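Local coordinates for protein dehalogenase (Rhodospirillaceae, PDB 6A41) that probably removes halogen from its substrate as a dehalogenase with the Rossmann-type fold of the short-chain dehydrogenase/reductase superfamily, at residues K47-S50 with A55-L58; S162-L167 with F231-V236; S179-N184 with A204-G209. All coordinates share one frame; numbering follows the deposited sequence.

Contact 1. Residues K47-S50 with A55-L58; sequences KYES and AHAL
Tyr48 and Glu49, neighbours on helix 42-51, do the touching here, and they meet the chain at 55-57 in quite different ways. Tyr48 comes first and brings an aromatic ring. Its CG stands anti to the backbone N (chi1 174°), which sends the ring off the helix toward the two alanines. Tyr48 CE2 lies 3.6 Å from Ala55 CB, and further back along the same side of the ring Tyr48 CD2 is 3.9 Å from Ala57 CB. Both methyl groups approach the ring obliquely. The phenol oxygen has its polar partner elsewhere, in a hydrogen bond with Thr22 OG1, while Phe39 and Phe52 also pack against the ring.

The helix and the short strand 56-57 belong to a beta-alpha-beta unit: strand 31-34 leads into helix 42-51, and the chain then returns to lay 56-57 parallel to 31-34 at the edge of the Rossmann-type sheet. His56 makes backbone hydrogen bonds to Val32 and Ala34 of that inner strand.

Glu49, next in sequence, reaches the outer side of the edge strand. Its chain runs extended beyond CG (chi2 -174°), with Glu49 CG passing 3.4 Å from Ala55 O on the way. At the end, Glu49 OE2 accepts a hydrogen bond from Ala57 N at 2.7 Å, nearly straight at 165°, through the lone pair that points away from the other carboxylate oxygen. A water adds a second bond to OE2 and also donates to Ala57 O, 2.6 Å from the water oxygen, so the carboxylate serves both the N-H and the C=O of Ala57, one directly and one through water. The imidazole of His56 stands beside this oxygen, with His56 ND1 3.7 Å from Glu49 OE2.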
ATOM      1  N   LYS A  47      -0.839  39.482  15.917  1.00 17.75           N
ATOM      2  CA  LYS A  47       0.434  38.763  15.923  1.00 19.40           C
ATOM      3  C   LYS A  47       0.586  37.863  14.663  1.00 16.99           C
ATOM      4  O   LYS A  47       1.655  37.868  13.976  1.00 15.12           O
ATOM      5  CB  LYS A  47       0.430  37.932  17.183  1.00 22.42           C
ATOM      6  CG  LYS A  47       1.621  37.120  17.517  1.00 28.33           C
ATOM      7  CD  LYS A  47       1.354  36.428  18.876  1.00 33.88           C
ATOM      8  CE  LYS A  47       2.597  36.517  19.747  1.00 39.83           C
ATOM      9  NZ  LYS A  47       3.685  35.958  18.895  1.00 44.29           N
ATOM     10  N   TYR A  48      -0.479  37.137  14.289  1.00 15.65           N
ATOM     11  CA  TYR A  48      -0.368  36.290  13.042  1.00 14.10           C
ATOM     12  C   TYR A  48      -0.133  37.181  11.790  1.00 14.10           C
ATOM     13  O   TYR A  48       0.683  36.956  10.924  1.00 12.84           O
ATOM     14  CB  TYR A  48      -1.617  35.433  12.896  1.00 13.33           C
ATOM     15  CG  TYR A  48      -1.700  34.638  11.610  1.00 12.08           C
ATOM     16  CD1 TYR A  48      -0.885  33.524  11.399  1.00 11.67           C
ATOM     17  CD2 TYR A  48      -2.560  35.024  10.632  1.00 11.62           C
ATOM     18  CE1 TYR A  48      -0.936  32.799  10.226  1.00 10.89           C
ATOM     19  CE2 TYR A  48      -2.617  34.314   9.475  1.00 11.62           C
ATOM     20  CZ  TYR A  48      -1.758  33.204   9.243  1.00 10.74           C
ATOM     21  OH  TYR A  48      -1.986  32.448   8.022  1.00  9.78           O
ATOM     22  N   GLU A  49      -0.948  38.207  11.667  1.00 15.12           N
ATOM     23  CA  GLU A  49      -0.943  39.078  10.554  1.00 15.39           C
ATOM     24  C   GLU A  49       0.376  39.894  10.493  1.00 16.22           C
ATOM     25  O   GLU A  49       0.882  40.154   9.383  1.00 16.78           O
ATOM     26  CB  GLU A  49      -2.164  39.980  10.499  1.00 15.99           C
ATOM     27  CG  GLU A  49      -3.468  39.194  10.254  1.00 16.81           C
ATOM     28  CD  GLU A  49      -4.710  40.049  10.048  1.00 18.18           C
ATOM     29  OE1 GLU A  49      -4.588  41.299  10.246  1.00 20.18           O
ATOM     30  OE2 GLU A  49      -5.785  39.529   9.684  1.00 15.81           O
ATOM     31  N   SER A  50       0.958  40.224  11.612  1.00 16.96           N
ATOM     32  CA  SER A  50       2.198  40.947  11.561  1.00 19.00           C
ATOM     33  C   SER A  50       3.369  40.004  11.185  1.00 18.15           C
ATOM     34  O   SER A  50       4.327  40.397  10.523  1.00 17.46           O
ATOM     35  CB  SER A  50       2.378  41.717  12.854  1.00 21.88           C
ATOM     36  OG  SER A  50       3.006  40.871  13.741  1.00 25.79           O
ATOM     37  N   ALA A  55      -1.557  37.671   4.908  1.00 15.17           N
ATOM     38  CA  ALA A  55      -2.489  36.646   5.412  1.00 14.38           C
ATOM     39  C   ALA A  55      -3.579  37.339   6.257  1.00 15.12           C
ATOM     40  O   ALA A  55      -3.270  38.282   6.936  1.00 14.84           O
ATOM     41  CB  ALA A  55      -1.803  35.628   6.271  1.00 13.97           C
ATOM     42  N   HIS A  56      -4.810  36.849   6.197  1.00 14.20           N
ATOM     43  CA  HIS A  56      -5.955  37.411   6.964  1.00 14.14           C
ATOM     44  C   HIS A  56      -6.373  36.416   8.085  1.00 13.26           C
ATOM     45  O   HIS A  56      -6.833  35.257   7.821  1.00 11.50           O
ATOM     46  CB  HIS A  56      -7.129  37.633   6.046  1.00 15.02           C
ATOM     47  CG  HIS A  56      -8.354  38.182   6.752  1.00 17.12           C
ATOM     48  ND1 HIS A  56      -8.477  39.515   7.117  1.00 19.29           N
ATOM     49  CD2 HIS A  56      -9.516  37.591   7.126  1.00 18.96           C
ATOM     50  CE1 HIS A  56      -9.627  39.688   7.773  1.00 20.42           C
ATOM     51  NE2 HIS A  56     -10.305  38.548   7.736  1.00 19.08           N
ATOM     52  N   ALA A  57      -6.341  36.864   9.315  1.00 12.50           N
ATOM     53  CA  ALA A  57      -6.816  36.062  10.456  1.00 12.20           C
ATOM     54  C   ALA A  57      -8.346  36.269  10.593  1.00 12.92           C
ATOM     55  O   ALA A  57      -8.816  37.411  10.777  1.00 12.42           O
ATOM     56  CB  ALA A  57      -6.061  36.483  11.705  1.00 12.39           C
ATOM     57  N   LEU A  58      -9.128  35.197  10.517  1.00 12.67           N
ATOM     58  CA  LEU A  58     -10.582  35.294  10.606  1.00 13.80           C
ATOM     59  C   LEU A  58     -10.996  35.356  12.068  1.00 13.96           C
ATOM     60  O   LEU A  58     -10.452  34.610  12.950  1.00 14.14           O
ATOM     61  CB  LEU A  58     -11.184  34.027  10.002  1.00 13.98           C
ATOM     62  CG  LEU A  58     -10.926  33.964   8.492  1.00 14.43           C
ATOM     63  CD1 LEU A  58     -11.113  32.500   8.030  1.00 15.08           C
ATOM     64  CD2 LEU A  58     -11.948  34.803   7.769  1.00 15.17           C
TER
HETATM   65  O   HOH W   1      -8.139  39.965  10.850  1.00 22.52           O

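Contact 2. Residues S162-L167 with F231-V236; sequences SLAKEL and FITGHV
Ala164 and Gly234 bring the two backbones together, their CA atoms 5.0 Å apart where the loop before strand 236-239 passes the side of helix 160-167. The touching surface is small and is made by one methyl group. Ala164 CB points at the loop and meets two polar atoms there at equal distance: Thr233 OG1 at 3.4 Å and Gly234 N, also at 3.4 Å. A side chain on Gly234 would have its CB only about 3.5 Å from Ala164 CB, a tight fit, and 77° is a phi that residues with side chains adopt less readily.

With OG1 anti to the backbone N (chi1 -163°), the Thr233 hydroxyl sits beside the Ala164 methyl. It donates to a water 2.6 Å from Thr233 OG1, and that water in turn donates to Ala164 O at 2.9 Å, joining the helix backbone to the loop. The other partner of OG1 is Val174 N, in strand 172-179, so the hydroxyl ties the loop to the adjacent sheet strand.

Two other subunits reach these segments, the second at the loop, the third at the helix. The imidazole of His235 meets that of His235 of the second subunit, with a hydrogen bond between their NE2 atoms, while Lys165 and Glu166 bond to backbone atoms of the third subunit. The arrangement belongs to the C-terminal half of a Rossmann-type fold, where a helix leads into strand 172-179 and the loop after helix 214-225 comes alongside it to start the last parallel strand at the sheet edge, as in tetramers of short-chain dehydrogenases/reductases.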
ATOM      1  N   SER A 162     -12.400   8.120  -0.638  1.00  8.95           N
ATOM      2  CA  SER A 162     -13.922   8.176  -0.753  1.00  9.24           C
ATOM      3  C   SER A 162     -14.393   9.568  -1.108  1.00  9.36           C
ATOM      4  O   SER A 162     -15.229   9.741  -2.014  1.00  9.80           O
ATOM      5  CB  SER A 162     -14.604   7.690   0.570  1.00  8.63           C
ATOM      6  OG  SER A 162     -14.211   6.392   0.841  1.00  8.65           O
ATOM      7  N   LEU A 163     -13.831  10.576  -0.428  1.00  9.56           N
ATOM      8  CA  LEU A 163     -14.210  11.937  -0.807  1.00  9.42           C
ATOM      9  C   LEU A 163     -13.697  12.319  -2.183  1.00  9.08           C
ATOM     10  O   LEU A 163     -14.367  13.039  -2.920  1.00  8.36           O
ATOM     11  CB  LEU A 163     -13.724  12.905   0.217  1.00  9.86           C
ATOM     12  CG  LEU A 163     -14.439  12.828   1.598  1.00 10.14           C
ATOM     13  CD1 LEU A 163     -13.944  13.829   2.564  1.00 10.18           C
ATOM     14  CD2 LEU A 163     -15.931  12.945   1.393  1.00 11.27           C
ATOM     15  N   ALA A 164     -12.518  11.797  -2.546  1.00  8.52           N
ATOM     16  CA  ALA A 164     -12.004  12.078  -3.866  1.00  9.29           C
ATOM     17  C   ALA A 164     -12.985  11.567  -4.937  1.00  9.53           C
ATOM     18  O   ALA A 164     -13.253  12.239  -5.934  1.00  9.98           O
ATOM     19  CB  ALA A 164     -10.589  11.457  -4.090  1.00  9.04           C
ATOM     20  N   LYS A 165     -13.477  10.382  -4.726  1.00  9.92           N
ATOM     21  CA  LYS A 165     -14.428   9.851  -5.657  1.00 10.82           C
ATOM     22  C   LYS A 165     -15.693  10.642  -5.709  1.00 10.93           C
ATOM     23  O   LYS A 165     -16.277  10.821  -6.777  1.00 10.63           O
ATOM     24  CB  LYS A 165     -14.680   8.363  -5.447  1.00 11.18           C
ATOM     25  CG  LYS A 165     -13.450   7.511  -5.777  1.00 11.82           C
ATOM     26  CD  LYS A 165     -13.678   6.033  -5.490  1.00 12.35           C
ATOM     27  CE  LYS A 165     -12.563   5.167  -6.030  1.00 13.99           C
ATOM     28  NZ  LYS A 165     -12.859   3.769  -5.695  1.00 15.14           N
ATOM     29  N   GLU A 166     -16.127  11.076  -4.559  1.00 11.24           N
ATOM     30  CA  GLU A 166     -17.409  11.757  -4.452  1.00 12.34           C
ATOM     31  C   GLU A 166     -17.377  13.189  -5.073  1.00 12.83           C
ATOM     32  O   GLU A 166     -18.341  13.646  -5.752  1.00 13.10           O
ATOM     33  CB  GLU A 166     -17.708  11.794  -2.922  1.00 13.81           C
ATOM     34  CG  GLU A 166     -18.932  12.562  -2.545  1.00 15.96           C
ATOM     35  CD  GLU A 166     -19.445  12.338  -1.106  1.00 18.51           C
ATOM     36  OE1 GLU A 166     -19.127  11.306  -0.399  1.00 19.68           O
ATOM     37  OE2 GLU A 166     -20.265  13.225  -0.755  1.00 19.77           O
ATOM     38  N   LEU A 167     -16.238  13.876  -4.991  1.00 11.63           N
ATOM     39  CA  LEU A 167     -16.089  15.220  -5.478  1.00 12.00           C
ATOM     40  C   LEU A 167     -15.356  15.348  -6.815  1.00 12.23           C
ATOM     41  O   LEU A 167     -15.378  16.446  -7.431  1.00 12.00           O
ATOM     42  CB  LEU A 167     -15.279  16.008  -4.449  1.00 12.49           C
ATOM     43  CG  LEU A 167     -15.945  16.223  -3.108  1.00 13.34           C
ATOM     44  CD1 LEU A 167     -15.065  16.816  -2.083  1.00 13.06           C
ATOM     45  CD2 LEU A 167     -17.124  17.132  -3.291  1.00 15.32           C
ATOM     46  N   PHE A 231      -4.277  16.571 -11.388  1.00  9.26           N
ATOM     47  CA  PHE A 231      -4.560  15.210 -11.757  1.00  8.62           C
ATOM     48  C   PHE A 231      -4.169  14.246 -10.587  1.00  8.44           C
ATOM     49  O   PHE A 231      -4.147  13.023 -10.779  1.00  8.50           O
ATOM     50  CB  PHE A 231      -3.883  14.825 -13.077  1.00  8.43           C
ATOM     51  CG  PHE A 231      -4.614  13.770 -13.852  1.00  8.45           C
ATOM     52  CD1 PHE A 231      -5.952  13.933 -14.155  1.00  8.51           C
ATOM     53  CD2 PHE A 231      -4.001  12.567 -14.256  1.00  8.57           C
ATOM     54  CE1 PHE A 231      -6.695  12.963 -14.897  1.00  8.92           C
ATOM     55  CE2 PHE A 231      -4.716  11.607 -14.978  1.00  8.59           C
ATOM     56  CZ  PHE A 231      -6.030  11.783 -15.276  1.00  8.86           C
ATOM     57  N   ILE A 232      -3.790  14.791  -9.438  1.00  7.93           N
ATOM     58  CA  ILE A 232      -3.510  13.993  -8.300  1.00  7.81           C
ATOM     59  C   ILE A 232      -4.741  14.055  -7.384  1.00  7.71           C
ATOM     60  O   ILE A 232      -5.156  15.151  -6.981  1.00  7.88           O
ATOM     61  CB  ILE A 232      -2.301  14.521  -7.511  1.00  7.77           C
ATOM     62  CG1 ILE A 232      -1.103  14.499  -8.451  1.00  8.14           C
ATOM     63  CG2 ILE A 232      -2.112  13.766  -6.206  1.00  7.31           C
ATOM     64  CD1 ILE A 232       0.139  15.213  -7.892  1.00  8.37           C
ATOM     65  N   THR A 233      -5.305  12.898  -7.070  1.00  7.43           N
ATOM     66  CA  THR A 233      -6.464  12.901  -6.071  1.00  7.18           C
ATOM     67  C   THR A 233      -6.589  11.563  -5.456  1.00  7.28           C
ATOM     68  O   THR A 233      -6.125  10.548  -6.029  1.00  7.25           O
ATOM     69  CB  THR A 233      -7.793  13.336  -6.763  1.00  7.11           C
ATOM     70  OG1 THR A 233      -8.744  13.703  -5.811  1.00  6.77           O
ATOM     71  CG2 THR A 233      -8.390  12.301  -7.668  1.00  7.19           C
ATOM     72  N   GLY A 234      -7.148  11.551  -4.262  1.00  7.21           N
ATOM     73  CA  GLY A 234      -7.310  10.344  -3.562  1.00  7.68           C
ATOM     74  C   GLY A 234      -6.058   9.816  -2.912  1.00  8.07           C
ATOM     75  O   GLY A 234      -6.035   8.639  -2.529  1.00  8.54           O
ATOM     76  N   HIS A 235      -5.059  10.664  -2.741  1.00  7.80           N
ATOM     77  CA  HIS A 235      -3.781  10.154  -2.377  1.00  7.96           C
ATOM     78  C   HIS A 235      -3.355  10.639  -0.978  1.00  8.22           C
ATOM     79  O   HIS A 235      -3.576  11.787  -0.636  1.00  8.05           O
ATOM     80  CB  HIS A 235      -2.690  10.608  -3.367  1.00  8.11           C
ATOM     81  CG  HIS A 235      -1.329   9.967  -3.119  1.00  8.16           C
ATOM     82  ND1 HIS A 235      -1.137   8.599  -3.004  1.00  8.41           N
ATOM     83  CD2 HIS A 235      -0.103  10.537  -2.989  1.00  8.47           C
ATOM     84  CE1 HIS A 235       0.177   8.367  -2.836  1.00  8.63           C
ATOM     85  NE2 HIS A 235       0.825   9.531  -2.836  1.00  8.59           N
ATOM     86  N   VAL A 236      -2.636   9.766  -0.270  1.00  8.78           N
ATOM     87  CA  VAL A 236      -1.954  10.158   0.991  1.00  9.07           C
ATOM     88  C   VAL A 236      -0.426  10.182   0.736  1.00  9.78           C
ATOM     89  O   VAL A 236       0.155   9.111   0.542  1.00 10.03           O
ATOM     90  CB  VAL A 236      -2.278   9.136   2.109  1.00  9.10           C
ATOM     91  CG1 VAL A 236      -1.444   9.557   3.335  1.00  8.99           C
ATOM     92  CG2 VAL A 236      -3.759   9.143   2.340  1.00  9.52           C
TER
HETATM   93  O   HOH W   2     -11.181  14.071  -6.658  1.00 10.59           O

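Contact 3. Residues S179-N184 with A204-G209; sequences SNYVEN and AQIPLG
Tyr181 lays one face of its ring against Ile206, and these two residues, with Gln205 at the phenol end, make up the contact. Ile206 reaches out with its longer branch. Ile206 CG1 sits over the ring in a CH-pi contact, 4.2 Å from the Tyr181 centroid and 18° off the ring normal, while Ile206 CD1 goes on toward the root of the side chain, 3.6 Å from Tyr181 CG and 3.7 Å from Tyr181 CB. The isoleucine's CG1 is anti to its carbonyl carbon (chi1 -58°), a choice that carries this branch forward onto the ring. The Asn180 side chain lies across the ring's other face.

Gln205 meets the other end of the tyrosine. Its side chain crosses that of Tyr181 at about a right angle, with Gln205 CD 3.5 Å from Tyr181 OH and the amide plane turned 41° from the ring. Trp243 meets the Tyr181 ring edge-to-face, and Phe188 packs on it too. Replacing Tyr181 with an alanine would probably leave the CG1 and CD1 groups of Ile206 without the aromatic face they rest on and Gln205 without its phenol neighbour.

Tyr181 also has a positive phi, so the chain bends here in a left-handed conformation just after the sheet strand ends. In related halohydrin dehalogenases the loop at this place contributes to the halide site, and a similar role here is possible. The loop leaves strand 172-179, with Tyr181 and Glu183 bonded through the backbone to Gly212, and heads for helix 190-193; its partner leaves helix 196-204, makes a type I turn from Ile206 to Gly209, and leads on to helix 214-225, against which Val182 packs through Leu217.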
ATOM      1  N   SER A 179       2.490  13.508   7.117  1.00  9.30           N
ATOM      2  CA  SER A 179       3.762  13.985   7.719  1.00 10.14           C
ATOM      3  C   SER A 179       4.299  13.113   8.820  1.00  9.43           C
ATOM      4  O   SER A 179       3.575  12.448   9.548  1.00  9.34           O
ATOM      5  CB  SER A 179       3.590  15.394   8.320  1.00 10.73           C
ATOM      6  OG  SER A 179       4.829  16.056   8.552  1.00 11.56           O
ATOM      7  N   ASN A 180       5.624  13.105   8.961  1.00  9.53           N
ATOM      8  CA  ASN A 180       6.240  12.690  10.238  1.00  9.12           C
ATOM      9  C   ASN A 180       7.682  13.276  10.262  1.00  9.23           C
ATOM     10  O   ASN A 180       8.285  13.543   9.254  1.00  8.42           O
ATOM     11  CB  ASN A 180       6.307  11.114  10.407  1.00  9.24           C
ATOM     12  CG  ASN A 180       6.306  10.601  11.920  1.00 10.08           C
ATOM     13  OD1 ASN A 180       6.344   9.362  12.170  1.00 11.63           O
ATOM     14  ND2 ASN A 180       6.318  11.482  12.845  1.00  8.67           N
ATOM     15  N   TYR A 181       8.211  13.467  11.473  1.00  9.84           N
ATOM     16  CA  TYR A 181       9.530  13.992  11.711  1.00 10.30           C
ATOM     17  C   TYR A 181       9.751  15.367  11.104  1.00 10.52           C
ATOM     18  O   TYR A 181      10.885  15.606  10.655  1.00 10.49           O
ATOM     19  CB  TYR A 181      10.609  12.972  11.220  1.00 11.09           C
ATOM     20  CG  TYR A 181      10.495  11.703  11.996  1.00 11.70           C
ATOM     21  CD1 TYR A 181      10.898  11.696  13.289  1.00 12.45           C
ATOM     22  CD2 TYR A 181      10.010  10.533  11.457  1.00 12.27           C
ATOM     23  CE1 TYR A 181      10.794  10.596  14.081  1.00 13.72           C
ATOM     24  CE2 TYR A 181       9.866   9.404  12.214  1.00 13.01           C
ATOM     25  CZ  TYR A 181      10.293   9.407  13.552  1.00 14.15           C
ATOM     26  OH  TYR A 181      10.138   8.302  14.410  1.00 15.48           O
ATOM     27  N   VAL A 182       8.708  16.217  11.041  1.00 10.46           N
ATOM     28  CA  VAL A 182       8.807  17.575  10.542  1.00 11.35           C
ATOM     29  C   VAL A 182       8.759  18.508  11.745  1.00 12.22           C
ATOM     30  O   VAL A 182       7.826  18.383  12.572  1.00 12.66           O
ATOM     31  CB  VAL A 182       7.703  17.968   9.594  1.00 12.06           C
ATOM     32  CG1 VAL A 182       7.855  19.451   9.193  1.00 13.05           C
ATOM     33  CG2 VAL A 182       7.685  17.073   8.385  1.00 11.94           C
ATOM     34  N   GLU A 183       9.770  19.381  11.862  1.00 12.72           N
ATOM     35  CA  GLU A 183       9.801  20.412  12.929  1.00 14.30           C
ATOM     36  C   GLU A 183       8.447  21.085  12.929  1.00 14.26           C
ATOM     37  O   GLU A 183       8.038  21.672  11.931  1.00 14.33           O
ATOM     38  CB  GLU A 183      10.874  21.435  12.685  1.00 15.23           C
ATOM     39  CG  GLU A 183      12.237  20.783  12.704  1.00 17.04           C
ATOM     40  CD  GLU A 183      13.386  21.739  12.293  1.00 21.15           C
ATOM     41  OE1 GLU A 183      13.114  22.918  11.983  1.00 22.37           O
ATOM     42  OE2 GLU A 183      14.538  21.277  12.286  1.00 22.80           O
ATOM     43  N   ASN A 184       7.773  21.025  14.077  1.00 14.64           N
ATOM     44  CA  ASN A 184       6.491  21.622  14.237  1.00 14.23           C
ATOM     45  C   ASN A 184       6.102  21.671  15.639  1.00 14.69           C
ATOM     46  O   ASN A 184       6.554  20.839  16.424  1.00 16.13           O
ATOM     47  CB  ASN A 184       5.448  20.942  13.343  1.00 13.49           C
ATOM     48  CG  ASN A 184       4.862  19.682  13.878  1.00 12.90           C
ATOM     49  OD1 ASN A 184       3.986  19.751  14.763  1.00 13.90           O
ATOM     50  ND2 ASN A 184       5.179  18.518  13.231  1.00 12.20           N
ATOM     51  N   ALA A 204      18.677   8.587  13.305  1.00 19.62           N
ATOM     52  CA  ALA A 204      19.167   7.241  12.906  1.00 22.56           C
ATOM     53  C   ALA A 204      18.124   6.364  12.234  1.00 22.16           C
ATOM     54  O   ALA A 204      18.509   5.508  11.474  1.00 21.98           O
ATOM     55  CB  ALA A 204      19.725   6.464  14.097  1.00 24.03           C
ATOM     56  N   GLN A 205      16.857   6.656  12.387  1.00 20.37           N
ATOM     57  CA  GLN A 205      15.763   5.856  11.819  1.00 21.53           C
ATOM     58  C   GLN A 205      15.003   6.539  10.660  1.00 17.19           C
ATOM     59  O   GLN A 205      14.005   6.082  10.202  1.00 14.51           O
ATOM     60  CB  GLN A 205      14.774   5.508  12.966  1.00 27.05           C
ATOM     61  CG  GLN A 205      13.594   6.502  13.232  1.00 31.67           C
ATOM     62  CD  GLN A 205      12.504   5.732  13.905  1.00 39.65           C
ATOM     63  OE1 GLN A 205      12.276   5.847  15.130  1.00 55.09           O
ATOM     64  NE2 GLN A 205      11.932   4.808  13.177  1.00 45.48           N
ATOM     65  N   ILE A 206      15.533   7.676  10.212  1.00 15.17           N
ATOM     66  CA  ILE A 206      15.032   8.376   9.025  1.00 13.38           C
ATOM     67  C   ILE A 206      16.028   8.244   7.867  1.00 12.91           C
ATOM     68  O   ILE A 206      17.176   8.666   8.042  1.00 11.98           O
ATOM     69  CB  ILE A 206      14.869   9.836   9.354  1.00 12.65           C
ATOM     70  CG1 ILE A 206      13.905  10.041  10.539  1.00 12.54           C
ATOM     71  CG2 ILE A 206      14.379  10.645   8.165  1.00 12.92           C
ATOM     72  CD1 ILE A 206      13.925  11.447  11.103  1.00 12.19           C
ATOM     73  N   PRO A 207      15.590   7.819   6.678  1.00 12.14           N
ATOM     74  CA  PRO A 207      16.600   7.658   5.608  1.00 12.29           C
ATOM     75  C   PRO A 207      17.394   8.907   5.231  1.00 12.42           C
ATOM     76  O   PRO A 207      18.618   8.801   4.903  1.00 11.57           O
ATOM     77  CB  PRO A 207      15.806   7.133   4.414  1.00 12.24           C
ATOM     78  CG  PRO A 207      14.767   6.289   5.082  1.00 12.19           C
ATOM     79  CD  PRO A 207      14.378   7.010   6.407  1.00 12.33           C
ATOM     80  N   LEU A 208      16.771  10.073   5.306  1.00 11.35           N
ATOM     81  CA  LEU A 208      17.514  11.249   4.995  1.00 11.92           C
ATOM     82  C   LEU A 208      18.362  11.718   6.161  1.00 12.70           C
ATOM     83  O   LEU A 208      19.064  12.659   6.052  1.00 13.77           O
ATOM     84  CB  LEU A 208      16.544  12.346   4.612  1.00 11.91           C
ATOM     85  CG  LEU A 208      15.943  12.176   3.205  1.00 11.51           C
ATOM     86  CD1 LEU A 208      15.038  13.361   2.998  1.00 11.82           C
ATOM     87  CD2 LEU A 208      16.956  12.122   2.100  1.00 11.90           C
ATOM     88  N   GLY A 209      18.211  11.127   7.299  1.00 12.84           N
ATOM     89  CA  GLY A 209      19.130  11.373   8.438  1.00 13.09           C
ATOM     90  C   GLY A 209      18.944  12.726   9.091  1.00 13.22           C
ATOM     91  O   GLY A 209      19.859  13.189   9.770  1.00 11.57           O
TER

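Contact 1 comes first along the chain and is complete before the others begin; contact 3 is nested within the long loop closed by contact 2. All three lie in one Rossmann-type fold, contact 3 between two of its loops. Contact 1 sits at the 56-57 edge, and contact 2 runs into strand 236-239 at the other edge, their centres 30 Å apart on opposite sides of the chain's centre. Contact 3 follows strand 172-179, the neighbour of that last strand; its nearest atoms lie about 7 Å from contact 2 and about 14 Å from contact 1. Contacts 2 and 3 both lie at the interface with the second subunit, whereas contact 1 touches no other chain of the tetramer.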